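Local coordinates for mRNA interferase toxin RelE (PDB 4FXI), which cleaves mRNA in the ribosomal A site as a codon-specific endoribonuclease, halting translation during amino acid starvation, at residues E9-E14 with V73-V78; K27-E32 with I53-S58; G59-Y64 with G79-S84. The protein carries 1 engineered substitution. All blocks are in the same frame, centred on the assembly; numbering follows the deposited sequence.

Contact 1: E9-E14 with V73-V78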
loop_
_atom_site.group_PDB
_atom_site.type_symbol
_atom_site.label_atom_id
_atom_site.label_comp_id
_atom_site.label_asym_id
_atom_site.label_seq_id
_atom_site.Cartn_x
_atom_site.Cartn_y
_atom_site.Cartn_z
ATOM N N GLU A 9 10.527 5.471 2.741
ATOM C CA GLU A 9 10.658 6.530 3.749
ATOM C C GLU A 9 9.473 7.486 3.724
ATOM O O GLU A 9 8.915 7.819 4.763
ATOM C CB GLU A 9 11.948 7.328 3.537
ATOM C CG GLU A 9 13.093 6.550 2.895
ATOM C CD GLU A 9 13.832 5.646 3.871
ATOM O OE1 GLU A 9 13.291 5.359 4.961
ATOM O OE2 GLU A 9 14.963 5.222 3.544
ATOM N N ARG A 10 9.078 7.906 2.526
ATOM C CA ARG A 10 7.967 8.840 2.387
ATOM C C ARG A 10 6.641 8.186 2.745
ATOM O O ARG A 10 5.756 8.827 3.314
ATOM C CB ARG A 10 7.922 9.409 0.970
ATOM C CG ARG A 10 9.189 10.148 0.598
ATOM C CD ARG A 10 9.397 10.196 -0.901
ATOM N NE ARG A 10 9.699 8.880 -1.460
ATOM C CZ ARG A 10 10.307 8.687 -2.625
ATOM N NH1 ARG A 10 10.685 9.729 -3.356
ATOM N NH2 ARG A 10 10.539 7.456 -3.060
ATOM N N ALA A 11 6.507 6.902 2.431
ATOM C CA ALA A 11 5.282 6.181 2.769
ATOM C C ALA A 11 5.145 5.971 4.272
ATOM O O ALA A 11 4.033 5.976 4.802
ATOM C CB ALA A 11 5.206 4.849 2.034
ATOM N N LEU A 12 6.265 5.801 4.973
ATOM C CA LEU A 12 6.176 5.604 6.420
ATOM C C LEU A 12 5.741 6.894 7.111
ATOM O O LEU A 12 4.996 6.874 8.091
ATOM C CB LEU A 12 7.495 5.094 6.998
ATOM C CG LEU A 12 7.454 4.736 8.487
ATOM C CD1 LEU A 12 6.414 3.657 8.763
ATOM C CD2 LEU A 12 8.829 4.302 8.982
ATOM N N LYS A 13 6.202 8.026 6.597
ATOM C CA LYS A 13 5.756 9.309 7.132
ATOM C C LYS A 13 4.254 9.506 6.924
ATOM O O LYS A 13 3.548 9.940 7.832
ATOM C CB LYS A 13 6.551 10.460 6.513
ATOM C CG LYS A 13 8.019 10.458 6.902
ATOM C CD LYS A 13 8.801 11.497 6.106
ATOM C CE LYS A 13 10.292 11.416 6.403
ATOM N NZ LYS A 13 11.086 12.231 5.445
ATOM N N GLU A 14 3.774 9.183 5.724
ATOM C CA GLU A 14 2.341 9.206 5.438
ATOM C C GLU A 14 1.569 8.338 6.428
ATOM O O GLU A 14 0.531 8.742 6.959
ATOM C CB GLU A 14 2.079 8.731 4.005
ATOM C CG GLU A 14 2.543 9.744 2.947
ATOM C CD GLU A 14 2.564 9.172 1.546
ATOM O OE1 GLU A 14 2.803 7.954 1.399
ATOM O OE2 GLU A 14 2.345 9.945 0.588
ATOM N N VAL A 73 7.035 -7.235 1.332
ATOM C CA VAL A 73 5.957 -6.354 0.898
ATOM C C VAL A 73 6.459 -4.943 1.133
ATOM O O VAL A 73 6.721 -4.550 2.267
ATOM C CB VAL A 73 4.658 -6.584 1.718
ATOM C CG1 VAL A 73 3.646 -5.449 1.509
ATOM C CG2 VAL A 73 4.041 -7.932 1.367
ATOM N N PHE A 74 6.612 -4.188 0.050
ATOM C CA PHE A 74 7.204 -2.856 0.106
ATOM C C PHE A 74 6.112 -1.812 -0.039
ATOM O O PHE A 74 5.540 -1.641 -1.114
ATOM C CB PHE A 74 8.243 -2.722 -1.015
ATOM C CG PHE A 74 8.965 -1.406 -1.030
ATOM C CD1 PHE A 74 9.671 -0.964 0.076
ATOM C CD2 PHE A 74 8.958 -0.619 -2.171
ATOM C CE1 PHE A 74 10.342 0.250 0.051
ATOM C CE2 PHE A 74 9.626 0.599 -2.194
ATOM C CZ PHE A 74 10.318 1.029 -1.081
ATOM N N VAL A 75 5.791 -1.125 1.048
ATOM C CA VAL A 75 4.745 -0.109 0.995
ATOM C C VAL A 75 5.307 1.151 0.345
ATOM O O VAL A 75 6.235 1.743 0.868
ATOM C CB VAL A 75 4.235 0.237 2.397
ATOM C CG1 VAL A 75 3.171 1.352 2.318
ATOM C CG2 VAL A 75 3.654 -1.017 3.060
ATOM N N ILE A 76 4.752 1.558 -0.795
ATOM C CA ILE A 76 5.302 2.717 -1.515
ATOM C C ILE A 76 4.495 4.006 -1.389
ATOM O O ILE A 76 5.034 5.102 -1.568
ATOM C CB ILE A 76 5.447 2.419 -2.998
ATOM C CG1 ILE A 76 4.101 2.038 -3.567
ATOM C CG2 ILE A 76 6.398 1.277 -3.217
ATOM C CD1 ILE A 76 4.215 1.462 -4.920
ATOM N N SER A 77 3.208 3.889 -1.091
ATOM C CA SER A 77 2.343 5.053 -1.087
ATOM C C SER A 77 1.108 4.834 -0.218
ATOM O O SER A 77 0.430 3.806 -0.329
ATOM C CB SER A 77 1.914 5.388 -2.522
ATOM O OG SER A 77 1.174 6.598 -2.559
ATOM N N VAL A 78 0.826 5.788 0.666
ATOM C CA VAL A 78 -0.453 5.790 1.375
ATOM C C VAL A 78 -1.060 7.193 1.380
ATOM O O VAL A 78 -0.422 8.165 1.799
ATOM C CB VAL A 78 -0.388 5.120 2.789
ATOM C CG1 VAL A 78 1.008 4.656 3.115
ATOM C CG2 VAL A 78 -0.952 6.028 3.874
HETATM O O HOH W 1 0.781 8.967 -1.330
#

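Contact 2: K27-E32 with I53-S58. With SO4 (sulfate ion), chain D.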
loop_
_atom_site.group_PDB
_atom_site.type_symbol
_atom_site.label_atom_id
_atom_site.label_comp_id
_atom_site.label_asym_id
_atom_site.label_seq_id
_atom_site.Cartn_x
_atom_site.Cartn_y
_atom_site.Cartn_z
ATOM N N LYS A 27 -4.283 -1.059 8.849
ATOM C CA LYS A 27 -3.328 -1.939 9.506
ATOM C C LYS A 27 -3.817 -3.381 9.527
ATOM O O LYS A 27 -3.052 -4.301 9.231
ATOM C CB LYS A 27 -3.004 -1.447 10.921
ATOM C CG LYS A 27 -2.152 -2.412 11.722
ATOM C CD LYS A 27 -1.825 -1.831 13.105
ATOM C CE LYS A 27 -1.257 -2.884 14.022
ATOM N NZ LYS A 27 -0.714 -2.303 15.300
ATOM N N LYS A 28 -5.095 -3.573 9.853
ATOM C CA LYS A 28 -5.688 -4.910 9.866
ATOM C C LYS A 28 -5.538 -5.599 8.517
ATOM O O LYS A 28 -5.196 -6.784 8.444
ATOM C CB LYS A 28 -7.166 -4.839 10.244
ATOM C CG LYS A 28 -7.877 -6.173 10.197
ATOM C CD LYS A 28 -9.284 -6.069 10.766
ATOM C CE LYS A 28 -10.200 -7.144 10.191
ATOM N NZ LYS A 28 -9.635 -8.511 10.350
ATOM N N LYS A 29 -5.789 -4.840 7.456
ATOM C CA LYS A 29 -5.694 -5.348 6.089
ATOM C C LYS A 29 -4.245 -5.599 5.652
ATOM O O LYS A 29 -3.944 -6.598 4.992
ATOM C CB LYS A 29 -6.404 -4.393 5.127
ATOM C CG LYS A 29 -7.922 -4.313 5.344
ATOM C CD LYS A 29 -8.565 -3.334 4.359
ATOM C CE LYS A 29 -10.082 -3.393 4.411
ATOM N NZ LYS A 29 -10.583 -4.731 3.974
ATOM N N LEU A 30 -3.351 -4.692 6.020
ATOM C CA LEU A 30 -1.924 -4.873 5.772
ATOM C C LEU A 30 -1.348 -6.128 6.436
ATOM O O LEU A 30 -0.564 -6.860 5.830
ATOM C CB LEU A 30 -1.154 -3.616 6.209
ATOM C CG LEU A 30 0.337 -3.609 5.881
ATOM C CD1 LEU A 30 0.555 -3.799 4.386
ATOM C CD2 LEU A 30 0.987 -2.314 6.361
ATOM N N VAL A 31 -1.721 -6.372 7.691
ATOM C CA VAL A 31 -1.279 -7.579 8.386
ATOM C C VAL A 31 -1.790 -8.840 7.671
ATOM O O VAL A 31 -1.056 -9.820 7.540
ATOM C CB VAL A 31 -1.686 -7.552 9.866
ATOM C CG1 VAL A 31 -1.421 -8.902 10.530
ATOM C CG2 VAL A 31 -0.908 -6.452 10.578
ATOM N N GLU A 32 -3.031 -8.792 7.191
ATOM C CA GLU A 32 -3.581 -9.890 6.382
ATOM C C GLU A 32 -2.781 -10.063 5.090
ATOM O O GLU A 32 -2.501 -11.187 4.654
ATOM C CB GLU A 32 -5.046 -9.621 6.034
ATOM C CG GLU A 32 -5.999 -9.760 7.225
ATOM C CD GLU A 32 -7.404 -9.255 6.921
ATOM O OE1 GLU A 32 -8.343 -9.700 7.608
ATOM O OE2 GLU A 32 -7.574 -8.424 6.001
ATOM N N ILE A 53 -4.531 -1.604 -1.253
ATOM C CA ILE A 53 -5.478 -1.897 -0.197
ATOM C C ILE A 53 -6.490 -0.772 -0.205
ATOM O O ILE A 53 -6.108 0.408 -0.194
ATOM C CB ILE A 53 -4.820 -1.922 1.193
ATOM C CG1 ILE A 53 -3.645 -2.889 1.194
ATOM C CG2 ILE A 53 -5.860 -2.313 2.236
ATOM C CD1 ILE A 53 -2.965 -3.053 2.569
ATOM N N LYS A 54 -7.768 -1.137 -0.253
ATOM C CA LYS A 54 -8.845 -0.164 -0.368
ATOM C C LYS A 54 -9.703 -0.144 0.894
ATOM O O LYS A 54 -9.902 -1.171 1.536
ATOM C CB LYS A 54 -9.721 -0.490 -1.588
ATOM C CG LYS A 54 -10.906 0.450 -1.782
ATOM C CD LYS A 54 -11.843 -0.001 -2.905
ATOM C CE LYS A 54 -11.208 0.175 -4.278
ATOM N NZ LYS A 54 -12.204 0.032 -5.384
ATOM N N LEU A 55 -10.190 1.039 1.254
ATOM C CA LEU A 55 -11.214 1.174 2.283
ATOM C C LEU A 55 -12.523 1.623 1.635
ATOM O O LEU A 55 -12.519 2.408 0.681
ATOM C CB LEU A 55 -10.783 2.176 3.352
ATOM C CG LEU A 55 -9.500 1.854 4.116
ATOM C CD1 LEU A 55 -9.250 2.900 5.195
ATOM C CD2 LEU A 55 -9.594 0.469 4.718
ATOM N N ARG A 56 -13.638 1.122 2.151
ATOM C CA ARG A 56 -14.944 1.386 1.554
ATOM C C ARG A 56 -15.369 2.859 1.603
ATOM O O ARG A 56 -16.055 3.338 0.697
ATOM C CB ARG A 56 -16.013 0.491 2.188
ATOM C CG ARG A 56 -17.435 0.812 1.753
ATOM C CD ARG A 56 -18.204 -0.440 1.374
ATOM N NE ARG A 56 -18.279 -1.393 2.477
ATOM C CZ ARG A 56 -19.190 -1.350 3.443
ATOM N NH1 ARG A 56 -20.109 -0.393 3.450
ATOM N NH2 ARG A 56 -19.184 -2.262 4.402
ATOM N N SER A 57 -14.962 3.587 2.638
ATOM C CA SER A 57 -15.396 4.978 2.746
ATOM C C SER A 57 -14.444 5.913 3.493
ATOM O O SER A 57 -14.833 6.511 4.500
ATOM C CB SER A 57 -16.773 5.044 3.407
ATOM O OG SER A 57 -16.646 5.133 4.816
ATOM N N SER A 58 -13.216 6.061 3.006
ATOM C CA SER A 58 -12.318 7.068 3.583
ATOM C C SER A 58 -11.976 8.300 2.708
ATOM O O SER A 58 -12.111 9.426 3.194
ATOM C CB SER A 58 -11.079 6.441 4.244
ATOM O OG SER A 58 -10.604 5.332 3.506
HETATM S S SO4 D . -9.987 3.327 -6.300
HETATM O O1 SO4 D . -10.512 2.044 -6.758
HETATM O O2 SO4 D . -9.396 4.040 -7.430
HETATM O O3 SO4 D . -11.065 4.123 -5.718
HETATM O O4 SO4 D . -8.960 3.103 -5.287
#

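Contact 3: G59-Y64 with G79-S84. Engineered in segment 79-84: A81 (natural residue Arg). With SO4 (sulfate ion), chain D.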
loop_
_atom_site.group_PDB
_atom_site.type_symbol
_atom_site.label_atom_id
_atom_site.label_comp_id
_atom_site.label_asym_id
_atom_site.label_seq_id
_atom_site.Cartn_x
_atom_site.Cartn_y
_atom_site.Cartn_z
ATOM N N GLY A 59 -11.536 8.139 1.455
ATOM C CA GLY A 59 -11.213 6.879 0.817
ATOM C C GLY A 59 -9.705 6.790 0.657
ATOM O O GLY A 59 -9.142 6.989 -0.423
ATOM N N TYR A 60 -9.044 6.506 1.768
ATOM C CA TYR A 60 -7.606 6.307 1.792
ATOM C C TYR A 60 -7.227 4.980 1.148
ATOM O O TYR A 60 -8.028 4.048 1.111
ATOM C CB TYR A 60 -7.102 6.371 3.233
ATOM C CG TYR A 60 -6.842 7.783 3.691
ATOM C CD1 TYR A 60 -7.872 8.580 4.172
ATOM C CD2 TYR A 60 -5.571 8.329 3.617
ATOM C CE1 TYR A 60 -7.637 9.877 4.581
ATOM C CE2 TYR A 60 -5.326 9.622 4.022
ATOM C CZ TYR A 60 -6.363 10.394 4.505
ATOM O OH TYR A 60 -6.118 11.686 4.909
ATOM N N ARG A 61 -6.001 4.913 0.630
ATOM C CA ARG A 61 -5.513 3.733 -0.072
ATOM C C ARG A 61 -4.072 3.479 0.308
ATOM O O ARG A 61 -3.323 4.412 0.592
ATOM C CB ARG A 61 -5.564 3.960 -1.584
ATOM C CG ARG A 61 -6.930 4.303 -2.134
ATOM C CD ARG A 61 -7.871 3.116 -2.048
ATOM N NE ARG A 61 -9.166 3.420 -2.651
ATOM C CZ ARG A 61 -10.220 3.869 -1.975
ATOM N NH1 ARG A 61 -10.142 4.062 -0.662
ATOM N NH2 ARG A 61 -11.354 4.116 -2.611
ATOM N N LEU A 62 -3.673 2.214 0.298
ATOM C CA LEU A 62 -2.270 1.875 0.461
ATOM C C LEU A 62 -1.824 1.132 -0.793
ATOM O O LEU A 62 -2.504 0.214 -1.256
ATOM C CB LEU A 62 -2.037 1.037 1.742
ATOM C CG LEU A 62 -0.582 0.670 2.065
ATOM C CD1 LEU A 62 -0.354 0.614 3.580
ATOM C CD2 LEU A 62 -0.139 -0.661 1.432
ATOM N N VAL A 63 -0.686 1.536 -1.348
ATOM C CA VAL A 63 -0.138 0.843 -2.493
ATOM C C VAL A 63 1.161 0.143 -2.110
ATOM O O VAL A 63 2.030 0.730 -1.478
ATOM C CB VAL A 63 0.119 1.813 -3.670
ATOM C CG1 VAL A 63 0.705 1.062 -4.850
ATOM C CG2 VAL A 63 -1.187 2.516 -4.071
ATOM N N TYR A 64 1.296 -1.124 -2.485
ATOM C CA TYR A 64 2.509 -1.851 -2.155
ATOM C C TYR A 64 3.040 -2.644 -3.329
ATOM O O TYR A 64 2.284 -3.033 -4.214
ATOM C CB TYR A 64 2.299 -2.771 -0.938
ATOM C CG TYR A 64 1.270 -3.882 -1.123
ATOM C CD1 TYR A 64 1.630 -5.129 -1.638
ATOM C CD2 TYR A 64 -0.053 -3.690 -0.746
ATOM C CE1 TYR A 64 0.681 -6.147 -1.796
ATOM C CE2 TYR A 64 -1.000 -4.700 -0.887
ATOM C CZ TYR A 64 -0.631 -5.916 -1.423
ATOM O OH TYR A 64 -1.588 -6.903 -1.548
ATOM N N GLY A 79 -2.279 7.290 0.857
ATOM C CA GLY A 79 -2.938 8.570 0.666
ATOM C C GLY A 79 -4.291 8.444 -0.011
ATOM O O GLY A 79 -4.891 7.375 -0.007
ATOM N N LYS A 80 -4.753 9.538 -0.618
ATOM C CA LYS A 80 -6.117 9.647 -1.154
ATOM C C LYS A 80 -6.299 9.149 -2.592
ATOM O O LYS A 80 -5.484 9.437 -3.473
ATOM C CB LYS A 80 -6.589 11.105 -1.092
ATOM C CG LYS A 80 -6.527 11.730 0.290
ATOM C CD LYS A 80 -7.485 11.051 1.251
ATOM C CE LYS A 80 -8.927 11.207 0.798
ATOM N NZ LYS A 80 -9.885 10.703 1.823
ATOM N N ALA A 81 -7.398 8.437 -2.826
ATOM C CA ALA A 81 -7.758 7.995 -4.169
ATOM C C ALA A 81 -8.260 9.156 -5.032
ATOM O O ALA A 81 -8.176 9.103 -6.260
ATOM C CB ALA A 81 -8.806 6.896 -4.105
ATOM N N GLU A 82 -8.779 10.196 -4.380
ATOM C CA GLU A 82 -9.315 11.370 -5.070
ATOM C C GLU A 82 -8.261 11.985 -5.990
ATOM O O GLU A 82 -7.144 12.263 -5.554
ATOM C CB GLU A 82 -9.809 12.404 -4.049
ATOM C CG GLU A 82 -10.876 13.367 -4.572
ATOM C CD GLU A 82 -11.761 13.923 -3.462
ATOM O OE1 GLU A 82 -11.272 14.739 -2.653
ATOM O OE2 GLU A 82 -12.946 13.531 -3.394
ATOM N N ARG A 83 -8.620 12.169 -7.261
ATOM C CA ARG A 83 -7.702 12.669 -8.294
ATOM C C ARG A 83 -6.509 11.731 -8.533
ATOM O O ARG A 83 -5.476 12.154 -9.051
ATOM C CB ARG A 83 -7.209 14.086 -7.964
ATOM C CG ARG A 83 -8.301 15.046 -7.507
ATOM C CD ARG A 83 -7.727 16.146 -6.620
ATOM N NE ARG A 83 -7.545 17.408 -7.333
ATOM C CZ ARG A 83 -8.041 18.572 -6.925
ATOM N NH1 ARG A 83 -8.748 18.637 -5.803
ATOM N NH2 ARG A 83 -7.829 19.673 -7.633
ATOM N N SER A 84 -6.660 10.462 -8.153
ATOM C CA SER A 84 -5.598 9.461 -8.295
ATOM C C SER A 84 -4.266 9.897 -7.682
ATOM O O SER A 84 -3.199 9.506 -8.160
ATOM C CB SER A 84 -5.396 9.082 -9.767
ATOM O OG SER A 84 -6.337 8.109 -10.185
HETATM S S SO4 D . -9.987 3.327 -6.300
HETATM O O1 SO4 D . -10.512 2.044 -6.758
HETATM O O2 SO4 D . -9.396 4.040 -7.430
HETATM O O3 SO4 D . -11.065 4.123 -5.718
HETATM O O4 SO4 D . -8.960 3.103 -5.287
#

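Contact 1: E9-E14 with V73-V78
E14, on helix 9-17, reaches across to the end of strand 72-78 and takes the backbone N-H of V78 on its carboxylate. The bond from V78 N to E14 OE1 is 3.0 Å long and almost straight, 174° at the hydrogen, and the N-H comes in from above the carboxylate plane, 50° out of it. The chain of E14 lies over the V78 carbonyl on the way, with its CD 3.2 Å from V78 O. One turn back, A11 sets its methyl on the strand backbone: CB is 3.5 Å from V75 O and 3.6 Å from I76 C, close enough for the two backbones to approach to 5.0 Å between the CA atoms of A11 and S77. Two valines also meet this methyl, V75 with CG1 at 4.1 Å from A11 CB and V78 with a CG1 that also touches the carbonyl oxygen of A11.

The second oxygen, E14 OE2, accepts a hydrogen bond from a water that donates a second one to S77 OG, so the carboxylate grips S77 indirectly as well as V78 directly. E14 CG stands anti to the carbonyl carbon, and the chain runs extended from there. R93 of helix 85-94 forms a salt bridge with OE2, which would favour the charged carboxylate; R93 NH1 is hydrogen-bonded to I76 O, and S77 OG to V86 O.

A classic beta bulge puts I76 and S77 together opposite V63 of strand 60-67. Strand 72-78 runs between strands 4-7 and 60-67 of the sheet, with segment 9-14 lying at 61° to segment 73-78 and helix 85-94 packed against I76 and S77.

Contact 2: K27-E32 with I53-S58
Helix 20-35 packs on the edge strand 52-54 of the RelE sheet, and K29, L30 and I53 make most of the join. The two branches of I53 part company to meet successive helix residues. CG2, anti to the backbone N, goes to K29 and touches both its CB and its CD at 3.6 Å, the two side chains running antiparallel alongside each other. CD1 goes to L30: it sits 3.8 Å from L30 CA and 4.0 Å from L30 CD1, and the side chains cross at about a right angle.

Beyond I53 the lysine carries on over the next two residues. K29 CE lies 3.6 Å from K54 O and 3.9 Å from L55 CD2, so the aliphatic part of the lysine lies alongside residues 54 and 55. The chain of K29 is extended as far as CE and then bends, chi4 -64° setting NZ off that line. No hydrogen bond joins the two segments; the contact is made by hydrocarbon and by one carbonyl oxygen.

In the alpha/beta fold of the RelE family, helix 20-35 covers the face of the sheet that carries I53 and L62, while helix 85-94 packs on the V63 and I76 face. I53 is buried between helix and sheet, also touching V33 of the helix and L62 and Y64 of the neighbouring strand 60-67. L55 tucks its end against V22, Q25 and L26 of the same helix.

The CB of K54 points away from the helix. K54 is inferred to be a transition-state stabiliser, and its NZ donates to O1 of a sulfate ion at 3.0 Å. That sulfate, probably from the crystallisation liquor, is bound by R61 and Y87 as well.

Contact 3: G59-Y64 with G79-S84
The carbonyl oxygen of G79 takes the backbone N-H of R61 at 2.8 Å, and the CA of Y60 also comes within 3.4 Å of G79 O as a CA-H...O contact. The return bond runs from G79 N to R61 O, so R61 and G79 form an antiparallel hydrogen-bonded pair. Y60 and K80 follow as the non-hydrogen-bonded pair, and a weak bond from A81 N to G59 O closes the end.

K80 doubles back over the Y60 ring. Its chain bends at chi2 (-65°), which brings CD over one ring face, 3.6 Å from the centroid, as a CH-pi contact.

These pairs extend the antiparallel pairing of strands 60-67 and 72-78 as the chain turns a corner at G79 and heads for helix 85-94. A cis peptide bond precedes G59. The junction carries part of the inferred active site: R61 is inferred to stabilise the transition state, and position 81, inferred to be the proton donor, is here an engineered alanine in place of arginine.

The guanidinium of R61 is held at three nitrogens. NH1 donates to Y60 O at 2.8 Å, from above the carbonyl plane, while NE and NH2 grip two oxygens of the same sulfate that K54 binds, NE to O4 at 2.7 Å and NH2 to O3 at 3.1 Å. The sulfate lies at the guanidinium edge, in its plane, and A81 CB lies over one face.

Overall arrangement
Contacts 1 and 2 are buried and set helices 9-17 and 20-35, consecutive in the chain, against the same sheet, whereas contact 3 lies at the surface where strand 60-67 meets the loop before helix 85-94. Their chemistry follows: contact 1 combines close apolar packing with a carboxylate that takes a backbone N-H, contact 2 is almost wholly hydrocarbon, and contact 3 is backbone pairing with a charged side chain turned to an anion. Strand 60-67 joins them, pairing V63 with I76 and S77 of contact 1 and L62 with I53 of contact 2. K54 and R61, from contacts 2 and 3, share one sulfate at the inferred active site.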